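Local coordinates for protein 16S rRNA aminocarboxypropyltransferase (Vulcanisaeta distributa, PDB 5APG) that probably transfers the 3-amino-3-carboxypropyl group of S-adenosylmethionine to an N1-methylpseudouridine of 16S rRNA, completing a hypermodified nucleotide, at residues 42-47 and 86-91; 37-42 and 65-70; 105-110 and 175-180. One frame throughout, in Å; residues are numbered along the deposited sequence.

In the fold
From the N terminus, the chain first meets interaction 2 at 37-42, the loop leading into strand 43-45, and then, at the shared Ser42, interaction 1. Interaction 2 closes at strand 66-70, past helix 58-63; interaction 1 closes later, at strand 89-91, past helix 73-83. The two loops therefore cross, and strand 43-45 ends up between 66-70 and 89-91 in one parallel sheet. Interaction 3 follows in series: 105-110 is joined, across 64 mainly helical residues, to helix 170-182, near the C terminus. It lies about 19 Å, centre to centre, from interaction 1, yet Pro47 and Tyr108 are hydrogen-bonded, and all three contacts reach the bound selenium analogue of S-adenosylmethionine.

Interaction 1. Residues 42-47 and 86-91; sequences SIILDP and GKFIRR. With EEM ([(3S)-3-amino-4-hydroxy-4-oxo-butyl]-[[(2S,3S,4R,5R)-5-(6-aminopurin-9-yl)-3,4-dihydroxy-oxolan-2-yl]methyl]-methyl-selanium), chain D.
This is a parallel strand pairing at the border of the five-stranded sheet, where outermost strand 89-91 lies against strand 43-45. Four backbone hydrogen bonds zip the strands together; the straightest runs from Ile89 N to Ser42 O (2.9 Å, 173°), and the last, from Asp46 N to Arg91 O, carries the pairing past the end of strand 43-45. On one face Ile43 CD1 meets Ile89 CG2 at 3.6 Å, branched side chains that both touch Ile60 of helix 58-63. On the other face Ile44 serves two neighbours. Its CD1 sits over the centre of the Phe88 ring in a CH-pi contact, 4.0 Å from the centroid, while Lys87 CG covers the opposite face. Its CG2 touches Arg90 CG at 3.6 Å. Arg90 is bent at chi3 (69°), which brings the guanidinium side-on to Asp46: in a salt bridge, NH2 (2.7 Å) and NE (2.9 Å) of Arg90 both bond to Asp46 OD2, with the two planes only 20° apart. Thr48 binds the other carboxylate oxygen, OD1, so the aspartate is held at both oxygens. Leu45 CB, on the face of Ile43, approaches the adenine N3 of the ligand at 3.7 Å. A cofactor site at the C-terminal ends of parallel strands is typical of the SPOUT fold.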
loop_
_atom_site.group_PDB
_atom_site.type_symbol
_atom_site.label_atom_id
_atom_site.label_comp_id
_atom_site.label_asym_id
_atom_site.label_seq_id
_atom_site.Cartn_x
_atom_site.Cartn_y
_atom_site.Cartn_z
ATOM N N SER A 42 -10.110 -3.951 10.584
ATOM C CA SER A 42 -8.701 -3.939 10.217
ATOM C C SER A 42 -8.362 -2.629 9.517
ATOM O O SER A 42 -9.251 -1.917 9.053
ATOM C CB SER A 42 -8.356 -5.121 9.304
ATOM O OG SER A 42 -9.113 -5.091 8.101
ATOM N N ILE A 43 -7.074 -2.310 9.459
ATOM C CA ILE A 43 -6.590 -1.299 8.530
ATOM C C ILE A 43 -6.743 -1.840 7.116
ATOM O O ILE A 43 -6.287 -2.949 6.830
ATOM C CB ILE A 43 -5.099 -0.945 8.766
ATOM C CG1 ILE A 43 -4.865 -0.437 10.192
ATOM C CG2 ILE A 43 -4.620 0.078 7.738
ATOM C CD1 ILE A 43 -5.528 0.899 10.471
ATOM N N ILE A 44 -7.379 -1.080 6.228
ATOM C CA ILE A 44 -7.323 -1.437 4.818
ATOM C C ILE A 44 -6.593 -0.343 4.054
ATOM O O ILE A 44 -6.887 0.852 4.190
ATOM C CB ILE A 44 -8.730 -1.703 4.191
ATOM C CG1 ILE A 44 -8.571 -2.417 2.843
ATOM C CG2 ILE A 44 -9.554 -0.414 4.017
ATOM C CD1 ILE A 44 -9.880 -2.895 2.232
ATOM N N LEU A 45 -5.588 -0.751 3.291
ATOM C CA LEU A 45 -4.919 0.192 2.415
ATOM C C LEU A 45 -5.905 0.574 1.326
ATOM O O LEU A 45 -6.627 -0.273 0.794
ATOM C CB LEU A 45 -3.636 -0.396 1.830
ATOM C CG LEU A 45 -2.537 -0.726 2.848
ATOM C CD1 LEU A 45 -1.254 -1.110 2.135
ATOM C CD2 LEU A 45 -2.293 0.436 3.800
ATOM N N ASP A 46 -5.957 1.862 1.021
ATOM C CA ASP A 46 -6.917 2.378 0.062
ATOM C C ASP A 46 -6.344 3.653 -0.526
ATOM O O ASP A 46 -6.326 4.686 0.141
ATOM C CB ASP A 46 -8.270 2.635 0.738
ATOM C CG ASP A 46 -9.351 3.076 -0.240
ATOM O OD1 ASP A 46 -9.033 3.563 -1.349
ATOM O OD2 ASP A 46 -10.538 2.944 0.117
ATOM N N PRO A 47 -5.870 3.584 -1.778
ATOM C CA PRO A 47 -5.254 4.750 -2.420
ATOM C C PRO A 47 -6.250 5.855 -2.771
ATOM O O PRO A 47 -5.810 6.941 -3.140
ATOM C CB PRO A 47 -4.631 4.152 -3.687
ATOM C CG PRO A 47 -5.533 3.010 -4.026
ATOM C CD PRO A 47 -5.942 2.426 -2.687
ATOM N N GLY A 86 -17.436 1.578 5.576
ATOM C CA GLY A 86 -17.689 1.422 7.001
ATOM C C GLY A 86 -16.982 0.267 7.698
ATOM O O GLY A 86 -16.656 0.358 8.880
ATOM N N LYS A 87 -16.746 -0.814 6.963
ATOM C CA LYS A 87 -16.219 -2.054 7.524
ATOM C C LYS A 87 -14.773 -1.926 8.027
ATOM O O LYS A 87 -14.357 -2.643 8.943
ATOM C CB LYS A 87 -16.326 -3.155 6.464
ATOM C CG LYS A 87 -15.657 -4.486 6.781
ATOM C CD LYS A 87 -16.023 -5.514 5.709
ATOM C CE LYS A 87 -15.244 -6.819 5.846
ATOM N NZ LYS A 87 -15.560 -7.592 7.077
ATOM N N PHE A 88 -14.015 -1.007 7.435
ATOM C CA PHE A 88 -12.579 -0.918 7.680
ATOM C C PHE A 88 -12.122 0.441 8.202
ATOM O O PHE A 88 -12.875 1.415 8.198
ATOM C CB PHE A 88 -11.806 -1.198 6.395
ATOM C CG PHE A 88 -12.151 -2.500 5.736
ATOM C CD1 PHE A 88 -11.569 -3.682 6.157
ATOM C CD2 PHE A 88 -13.050 -2.536 4.681
ATOM C CE1 PHE A 88 -11.884 -4.882 5.544
ATOM C CE2 PHE A 88 -13.370 -3.730 4.065
ATOM C CZ PHE A 88 -12.782 -4.904 4.497
ATOM N N ILE A 89 -10.865 0.489 8.635
ATOM C CA ILE A 89 -10.170 1.746 8.858
ATOM C C ILE A 89 -9.339 2.040 7.608
ATOM O O ILE A 89 -8.251 1.487 7.420
ATOM C CB ILE A 89 -9.281 1.700 10.114
ATOM C CG1 ILE A 89 -10.148 1.473 11.357
ATOM C CG2 ILE A 89 -8.497 2.996 10.266
ATOM C CD1 ILE A 89 -9.377 1.014 12.574
ATOM N N ARG A 90 -9.875 2.908 6.753
ATOM C CA ARG A 90 -9.322 3.132 5.422
ATOM C C ARG A 90 -8.201 4.161 5.456
ATOM O O ARG A 90 -8.397 5.284 5.920
ATOM C CB ARG A 90 -10.424 3.586 4.459
ATOM C CG ARG A 90 -11.582 2.599 4.343
ATOM C CD ARG A 90 -12.766 3.208 3.593
ATOM N NE ARG A 90 -12.480 3.412 2.175
ATOM C CZ ARG A 90 -13.367 3.867 1.295
ATOM N NH1 ARG A 90 -14.599 4.164 1.690
ATOM N NH2 ARG A 90 -13.026 4.023 0.022
ATOM N N ARG A 91 -7.032 3.774 4.958
ATOM C CA ARG A 91 -5.865 4.652 4.957
ATOM C C ARG A 91 -5.100 4.581 3.638
ATOM O O ARG A 91 -4.823 3.492 3.133
ATOM C CB ARG A 91 -4.918 4.293 6.111
ATOM C CG ARG A 91 -5.493 4.504 7.513
ATOM C CD ARG A 91 -5.766 5.995 7.790
ATOM N NE ARG A 91 -6.221 6.226 9.162
ATOM C CZ ARG A 91 -7.495 6.241 9.543
ATOM N NH1 ARG A 91 -8.467 6.035 8.658
ATOM N NH2 ARG A 91 -7.803 6.463 10.816
HETATM C C2 EEM D . -2.571 2.904 -0.495
HETATM N N3 EEM D . -2.501 1.702 -0.979
HETATM C C4 EEM D . -1.723 1.448 -2.016
HETATM C "C1'" EEM D . -1.925 -1.030 -2.438
HETATM C "C2'" EEM D . -3.446 -1.006 -2.730
HETATM C "C3'" EEM D . -3.492 -1.394 -4.063
HETATM C "C4'" EEM D . -2.518 -2.283 -4.319
HETATM C "C5'" EEM D . -1.862 -2.129 -5.641
HETATM O O EEM D . 1.629 -5.520 -7.424
HETATM C C EEM D . 1.116 -5.746 -8.484
HETATM O OXT EEM D . 1.252 -6.834 -9.018
HETATM C CA EEM D . 0.251 -4.702 -9.156
HETATM N N EEM D . -0.059 -5.163 -10.480
HETATM C CB EEM D . -0.991 -4.560 -8.289
HETATM C CG EEM D . -1.826 -3.331 -8.582
HETATM SE SE EEM D . -2.991 -2.888 -7.042
HETATM C CE EEM D . -4.227 -1.475 -7.518
HETATM O "O4'" EEM D . -1.392 -1.823 -3.272
HETATM O "O3'" EEM D . -4.855 -1.786 -4.489
HETATM O "O2'" EEM D . -3.929 -2.082 -1.917
HETATM N N9 EEM D . -1.442 0.348 -2.730
HETATM C C8 EEM D . -0.586 0.721 -3.661
HETATM N N7 EEM D . -0.320 2.005 -3.586
HETATM C C5 EEM D . -1.015 2.506 -2.550
HETATM N N1 EEM D . -1.920 3.947 -0.967
HETATM C C6 EEM D . -1.132 3.810 -1.992
HETATM N N6 EEM D . -0.434 4.908 -2.531
#

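Interaction 2. Residues 37-42 and 65-70; sequences ALPSGS and GLSLID. With EEM ([(3S)-3-amino-4-hydroxy-4-oxo-butyl]-[[(2S,3S,4R,5R)-5-(6-aminopurin-9-yl)-3,4-dihydroxy-oxolan-2-yl]methyl]-methyl-selanium), chain D.
A type II beta turn, Pro39 to Ser42, brings the chain into strand 43-45 beside the start of strand 66-70, in the parallel sheet of this SPOUT-fold protein. Gly41 takes the third position of the turn with positive phi (80°), a conformation easily adopted without a side chain. The closing backbone bond, Ser42 N to Pro39 O, is long and weak. Across the gap Gly65 is where the chain leaves helical geometry after helix 58-63; at its phi of 111° a CB would collide with the preceding carbonyl oxygen, so glycine suits the place. Gly65 O lies 3.3 Å from Ser42 CB. The side chains probably reinforce the weak closure. Ser42 OG lies between its backbone N and carbonyl carbon (chi1 60°), and from there donates to Pro39 O at 2.6 Å, in the carbonyl plane. Ser42 OG in turn accepts from Ser67 OG at 2.8 Å, so two small hydroxyls relay the strand to the turn within a buried setting. Pro39 CD packs on Ser67 OG from the turn side, and Leu38 CD2 reaches Ser67 CB; Phe6 of strand 5-9 touches both Leu38 and Pro39. Leu68 points away from the turn, and its CD2 rests 3.6 Å from the ligand O2'. One residue on, the carbonyl oxygen Ile69 O accepts a hydrogen bond from the ribose hydroxyl O3' of the ligand at 2.7 Å.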
loop_
_atom_site.group_PDB
_atom_site.type_symbol
_atom_site.label_atom_id
_atom_site.label_comp_id
_atom_site.label_asym_id
_atom_site.label_seq_id
_atom_site.Cartn_x
_atom_site.Cartn_y
_atom_site.Cartn_z
ATOM N N ALA A 37 -14.867 -11.224 3.371
ATOM C CA ALA A 37 -14.049 -12.139 4.162
ATOM C C ALA A 37 -12.833 -11.443 4.778
ATOM O O ALA A 37 -12.187 -11.992 5.673
ATOM C CB ALA A 37 -13.607 -13.324 3.309
ATOM N N LEU A 38 -12.509 -10.250 4.290
ATOM C CA LEU A 38 -11.456 -9.446 4.904
ATOM C C LEU A 38 -11.896 -9.084 6.322
ATOM O O LEU A 38 -13.081 -8.888 6.569
ATOM C CB LEU A 38 -11.167 -8.188 4.078
ATOM C CG LEU A 38 -10.513 -8.361 2.702
ATOM C CD1 LEU A 38 -10.589 -7.060 1.914
ATOM C CD2 LEU A 38 -9.059 -8.818 2.831
ATOM N N PRO A 39 -10.949 -9.025 7.268
ATOM C CA PRO A 39 -11.324 -8.794 8.672
ATOM C C PRO A 39 -11.911 -7.405 8.939
ATOM O O PRO A 39 -11.298 -6.398 8.600
ATOM C CB PRO A 39 -9.997 -8.971 9.425
ATOM C CG PRO A 39 -8.931 -8.779 8.392
ATOM C CD PRO A 39 -9.512 -9.307 7.114
ATOM N N SER A 40 -13.093 -7.359 9.548
ATOM C CA SER A 40 -13.702 -6.087 9.930
ATOM C C SER A 40 -12.860 -5.382 10.990
ATOM O O SER A 40 -12.293 -6.024 11.872
ATOM C CB SER A 40 -15.125 -6.302 10.453
ATOM O OG SER A 40 -16.006 -6.659 9.405
ATOM N N GLY A 41 -12.772 -4.060 10.899
ATOM C CA GLY A 41 -12.042 -3.296 11.891
ATOM C C GLY A 41 -10.543 -3.313 11.667
ATOM O O GLY A 41 -9.787 -2.762 12.464
ATOM N N SER A 42 -10.110 -3.951 10.584
ATOM C CA SER A 42 -8.701 -3.939 10.217
ATOM C C SER A 42 -8.362 -2.629 9.517
ATOM O O SER A 42 -9.251 -1.917 9.053
ATOM C CB SER A 42 -8.356 -5.121 9.304
ATOM O OG SER A 42 -9.113 -5.091 8.101
ATOM N N GLY A 65 -5.546 -6.713 12.172
ATOM C CA GLY A 65 -4.863 -7.128 10.956
ATOM C C GLY A 65 -4.748 -6.026 9.917
ATOM O O GLY A 65 -5.202 -4.899 10.135
ATOM N N LEU A 66 -4.137 -6.358 8.782
ATOM C CA LEU A 66 -3.959 -5.421 7.672
ATOM C C LEU A 66 -4.561 -6.007 6.399
ATOM O O LEU A 66 -4.190 -7.105 5.982
ATOM C CB LEU A 66 -2.474 -5.104 7.454
ATOM C CG LEU A 66 -2.124 -4.158 6.296
ATOM C CD1 LEU A 66 -2.619 -2.749 6.573
ATOM C CD2 LEU A 66 -0.620 -4.154 6.022
ATOM N N SER A 67 -5.492 -5.281 5.791
ATOM C CA SER A 67 -6.194 -5.768 4.608
ATOM C C SER A 67 -5.803 -4.983 3.360
ATOM O O SER A 67 -5.455 -3.807 3.441
ATOM C CB SER A 67 -7.710 -5.685 4.811
ATOM O OG SER A 67 -8.129 -6.493 5.898
ATOM N N LEU A 68 -5.859 -5.647 2.211
ATOM C CA LEU A 68 -5.645 -4.991 0.926
ATOM C C LEU A 68 -6.510 -5.626 -0.151
ATOM O O LEU A 68 -6.831 -6.813 -0.091
ATOM C CB LEU A 68 -4.178 -5.063 0.479
ATOM C CG LEU A 68 -3.041 -4.377 1.235
ATOM C CD1 LEU A 68 -2.554 -5.220 2.409
ATOM C CD2 LEU A 68 -1.905 -4.085 0.265
ATOM N N ILE A 69 -6.866 -4.827 -1.147
ATOM C CA ILE A 69 -7.463 -5.352 -2.362
ATOM C C ILE A 69 -6.421 -5.289 -3.470
ATOM O O ILE A 69 -5.866 -4.224 -3.749
ATOM C CB ILE A 69 -8.724 -4.567 -2.774
ATOM C CG1 ILE A 69 -9.827 -4.738 -1.725
ATOM C CG2 ILE A 69 -9.219 -5.040 -4.136
ATOM C CD1 ILE A 69 -10.976 -3.745 -1.876
ATOM N N ASP A 70 -6.129 -6.432 -4.080
ATOM C CA ASP A 70 -5.216 -6.466 -5.214
ATOM C C ASP A 70 -6.008 -6.505 -6.516
ATOM O O ASP A 70 -6.786 -7.427 -6.757
ATOM C CB ASP A 70 -4.274 -7.671 -5.126
ATOM C CG ASP A 70 -3.346 -7.778 -6.325
ATOM O OD1 ASP A 70 -2.289 -7.115 -6.325
ATOM O OD2 ASP A 70 -3.668 -8.525 -7.267
HETATM C C2 EEM D . -2.571 2.904 -0.495
HETATM N N3 EEM D . -2.501 1.702 -0.979
HETATM C C4 EEM D . -1.723 1.448 -2.016
HETATM C "C1'" EEM D . -1.925 -1.030 -2.438
HETATM C "C2'" EEM D . -3.446 -1.006 -2.730
HETATM C "C3'" EEM D . -3.492 -1.394 -4.063
HETATM C "C4'" EEM D . -2.518 -2.283 -4.319
HETATM C "C5'" EEM D . -1.862 -2.129 -5.641
HETATM O O EEM D . 1.629 -5.520 -7.424
HETATM C C EEM D . 1.116 -5.746 -8.484
HETATM O OXT EEM D . 1.252 -6.834 -9.018
HETATM C CA EEM D . 0.251 -4.702 -9.156
HETATM N N EEM D . -0.059 -5.163 -10.480
HETATM C CB EEM D . -0.991 -4.560 -8.289
HETATM C CG EEM D . -1.826 -3.331 -8.582
HETATM SE SE EEM D . -2.991 -2.888 -7.042
HETATM C CE EEM D . -4.227 -1.475 -7.518
HETATM O "O4'" EEM D . -1.392 -1.823 -3.272
HETATM O "O3'" EEM D . -4.855 -1.786 -4.489
HETATM O "O2'" EEM D . -3.929 -2.082 -1.917
HETATM N N9 EEM D . -1.442 0.348 -2.730
HETATM C C8 EEM D . -0.586 0.721 -3.661
HETATM N N7 EEM D . -0.320 2.005 -3.586
HETATM C C5 EEM D . -1.015 2.506 -2.550
HETATM N N1 EEM D . -1.920 3.947 -0.967
HETATM C C6 EEM D . -1.132 3.810 -1.992
HETATM N N6 EEM D . -0.434 4.908 -2.531
#

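Interaction 3. Residues 105-110 and 175-180; sequences GKPYIL and EQLMRV. With EEM ([(3S)-3-amino-4-hydroxy-4-oxo-butyl]-[[(2S,3S,4R,5R)-5-(6-aminopurin-9-yl)-3,4-dihydroxy-oxolan-2-yl]methyl]-methyl-selanium), chain D.
Tyr108 sits at the middle of a tight turn in the loop before helix 112-122, its backbone at positive phi (75°) and spanned by a weak bond from Ile109 N to Pro107 O, as in a classic gamma turn. Tyr108 CB meets Leu177 CD1 of helix 170-182 at 3.9 Å; with CG anti to the backbone N (chi1 -161°) the ring carries on to the ligand N6. Leu177 crosses Pro107 at about a right angle, the same CD1 touching Pro107 CG at 4.0 Å. The selenomethionine Met178 has CG anti to its carbonyl carbon, is extended at chi2 and bends at chi3 (-61°); its SE lies at the edge of the Tyr108 ring, 4.1 Å from CE2, in a Met-aromatic contact. Ile109 CD1 presses on Met178 CG at 3.9 Å. Over one ring face, toward the rim, sits the ligand N6, which donates to Tyr108 O at 2.9 Å. Tyr108 OH is hydrogen-bonded to Pro47 O, which pins the ring's far end. An alanine here would lose the ring face, the hydroxyl bond and the edge contact with selenium, and would probably loosen the adenine pocket. Because the backbone carbonyl of Tyr108 accepts a hydrogen bond from the adenine amino group while apolar side chains hold the loop to the helix, the chemistry is consistent with recognition of adenine as an amino donor.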
loop_
_atom_site.group_PDB
_atom_site.type_symbol
_atom_site.label_atom_id
_atom_site.label_comp_id
_atom_site.label_asym_id
_atom_site.label_seq_id
_atom_site.Cartn_x
_atom_site.Cartn_y
_atom_site.Cartn_z
ATOM N N GLY A 105 10.589 5.398 -10.144
ATOM C CA GLY A 105 10.791 6.831 -10.048
ATOM C C GLY A 105 9.522 7.655 -9.948
ATOM O O GLY A 105 9.586 8.860 -9.718
ATOM N N LYS A 106 8.367 7.015 -10.108
ATOM C CA LYS A 106 7.103 7.750 -10.124
ATOM C C LYS A 106 6.383 7.674 -8.777
ATOM O O LYS A 106 6.401 6.640 -8.114
ATOM C CB LYS A 106 6.202 7.232 -11.243
ATOM C CG LYS A 106 6.850 7.307 -12.623
ATOM C CD LYS A 106 5.842 7.071 -13.732
ATOM C CE LYS A 106 5.155 8.371 -14.129
ATOM N NZ LYS A 106 4.047 8.152 -15.095
ATOM N N PRO A 107 5.741 8.781 -8.373
ATOM C CA PRO A 107 5.112 8.899 -7.054
ATOM C C PRO A 107 3.789 8.145 -6.889
ATOM O O PRO A 107 3.020 8.011 -7.844
ATOM C CB PRO A 107 4.872 10.408 -6.926
ATOM C CG PRO A 107 4.699 10.872 -8.334
ATOM C CD PRO A 107 5.670 10.044 -9.132
ATOM N N TYR A 108 3.572 7.649 -5.670
ATOM C CA TYR A 108 2.272 7.197 -5.160
ATOM C C TYR A 108 1.778 5.855 -5.687
ATOM O O TYR A 108 1.203 5.070 -4.931
ATOM C CB TYR A 108 1.197 8.254 -5.435
ATOM C CG TYR A 108 -0.040 8.088 -4.578
ATOM C CD1 TYR A 108 0.036 8.195 -3.195
ATOM C CD2 TYR A 108 -1.279 7.823 -5.147
ATOM C CE1 TYR A 108 -1.084 8.049 -2.401
ATOM C CE2 TYR A 108 -2.412 7.673 -4.358
ATOM C CZ TYR A 108 -2.303 7.781 -2.985
ATOM O OH TYR A 108 -3.415 7.638 -2.189
ATOM N N ILE A 109 1.973 5.591 -6.973
ATOM C CA ILE A 109 1.422 4.384 -7.581
ATOM C C ILE A 109 2.343 3.188 -7.337
ATOM O O ILE A 109 3.248 2.922 -8.124
ATOM C CB ILE A 109 1.197 4.576 -9.095
ATOM C CG1 ILE A 109 0.336 5.821 -9.354
ATOM C CG2 ILE A 109 0.571 3.333 -9.711
ATOM C CD1 ILE A 109 -1.013 5.796 -8.658
ATOM N N LEU A 110 2.100 2.467 -6.243
ATOM C CA LEU A 110 2.989 1.387 -5.829
ATOM C C LEU A 110 2.448 0.010 -6.189
ATOM O O LEU A 110 1.242 -0.169 -6.349
ATOM C CB LEU A 110 3.232 1.451 -4.316
ATOM C CG LEU A 110 3.652 2.812 -3.749
ATOM C CD1 LEU A 110 3.883 2.717 -2.243
ATOM C CD2 LEU A 110 4.901 3.334 -4.457
ATOM N N GLU A 175 -5.493 12.573 -6.817
ATOM C CA GLU A 175 -6.636 12.221 -7.654
ATOM C C GLU A 175 -6.235 12.183 -9.126
ATOM O O GLU A 175 -6.696 11.330 -9.883
ATOM C CB GLU A 175 -7.800 13.201 -7.432
ATOM C CG GLU A 175 -8.401 13.118 -6.025
ATOM C CD GLU A 175 -9.481 14.157 -5.755
ATOM O OE1 GLU A 175 -9.657 15.084 -6.574
ATOM O OE2 GLU A 175 -10.155 14.049 -4.705
ATOM N N GLN A 176 -5.350 13.092 -9.522
ATOM C CA GLN A 176 -4.915 13.158 -10.911
ATOM C C GLN A 176 -3.957 12.025 -11.295
ATOM O O GLN A 176 -4.050 11.480 -12.395
ATOM C CB GLN A 176 -4.261 14.508 -11.203
ATOM C CG GLN A 176 -3.598 14.577 -12.565
ATOM C CD GLN A 176 -4.585 14.454 -13.715
ATOM O OE1 GLN A 176 -5.792 14.630 -13.541
ATOM N NE2 GLN A 176 -4.072 14.150 -14.901
ATOM N N LEU A 177 -3.033 11.678 -10.400
ATOM C CA LEU A 177 -2.109 10.575 -10.668
ATOM C C LEU A 177 -2.861 9.280 -10.940
ATOM O O LEU A 177 -2.442 8.464 -11.762
ATOM C CB LEU A 177 -1.138 10.365 -9.504
ATOM C CG LEU A 177 -0.173 11.505 -9.176
ATOM C CD1 LEU A 177 0.712 11.114 -7.999
ATOM C CD2 LEU A 177 0.665 11.870 -10.397
HETATM N N MSE A 178 -3.979 9.093 -10.247
HETATM C CA MSE A 178 -4.777 7.889 -10.430
HETATM C C MSE A 178 -5.710 8.002 -11.628
HETATM O O MSE A 178 -5.993 7.006 -12.293
HETATM C CB MSE A 178 -5.574 7.583 -9.168
HETATM C CG MSE A 178 -4.717 7.002 -8.057
HETATM SE SE MSE A 178 -5.769 6.649 -6.476
HETATM C CE MSE A 178 -6.370 8.474 -6.116
ATOM N N ARG A 179 -6.190 9.215 -11.891
ATOM C CA ARG A 179 -7.046 9.470 -13.044
ATOM C C ARG A 179 -6.329 9.067 -14.331
ATOM O O ARG A 179 -6.944 8.541 -15.258
ATOM C CB ARG A 179 -7.455 10.947 -13.097
ATOM C CG ARG A 179 -8.753 11.216 -13.847
ATOM C CD ARG A 179 -9.517 12.381 -13.225
ATOM N NE ARG A 179 -8.637 13.505 -12.936
ATOM C CZ ARG A 179 -8.741 14.276 -11.860
ATOM N NH1 ARG A 179 -9.690 14.042 -10.963
ATOM N NH2 ARG A 179 -7.891 15.279 -11.678
ATOM N N VAL A 180 -5.022 9.308 -14.366
ATOM C CA VAL A 180 -4.181 8.932 -15.500
ATOM C C VAL A 180 -4.266 7.436 -15.789
ATOM O O VAL A 180 -4.367 7.018 -16.943
ATOM C CB VAL A 180 -2.705 9.321 -15.251
ATOM C CG1 VAL A 180 -1.791 8.678 -16.286
ATOM C CG2 VAL A 180 -2.548 10.835 -15.256
HETATM C C2 EEM D . -2.571 2.904 -0.495
HETATM N N3 EEM D . -2.501 1.702 -0.979
HETATM C C4 EEM D . -1.723 1.448 -2.016
HETATM C "C1'" EEM D . -1.925 -1.030 -2.438
HETATM C "C2'" EEM D . -3.446 -1.006 -2.730
HETATM C "C3'" EEM D . -3.492 -1.394 -4.063
HETATM C "C4'" EEM D . -2.518 -2.283 -4.319
HETATM C "C5'" EEM D . -1.862 -2.129 -5.641
HETATM O O EEM D . 1.629 -5.520 -7.424
HETATM C C EEM D . 1.116 -5.746 -8.484
HETATM O OXT EEM D . 1.252 -6.834 -9.018
HETATM C CA EEM D . 0.251 -4.702 -9.156
HETATM N N EEM D . -0.059 -5.163 -10.480
HETATM C CB EEM D . -0.991 -4.560 -8.289
HETATM C CG EEM D . -1.826 -3.331 -8.582
HETATM SE SE EEM D . -2.991 -2.888 -7.042
HETATM C CE EEM D . -4.227 -1.475 -7.518
HETATM O "O4'" EEM D . -1.392 -1.823 -3.272
HETATM O "O3'" EEM D . -4.855 -1.786 -4.489
HETATM O "O2'" EEM D . -3.929 -2.082 -1.917
HETATM N N9 EEM D . -1.442 0.348 -2.730
HETATM C C8 EEM D . -0.586 0.721 -3.661
HETATM N N7 EEM D . -0.320 2.005 -3.586
HETATM C C5 EEM D . -1.015 2.506 -2.550
HETATM N N1 EEM D . -1.920 3.947 -0.967
HETATM C C6 EEM D . -1.132 3.810 -1.992
HETATM N N6 EEM D . -0.434 4.908 -2.531
#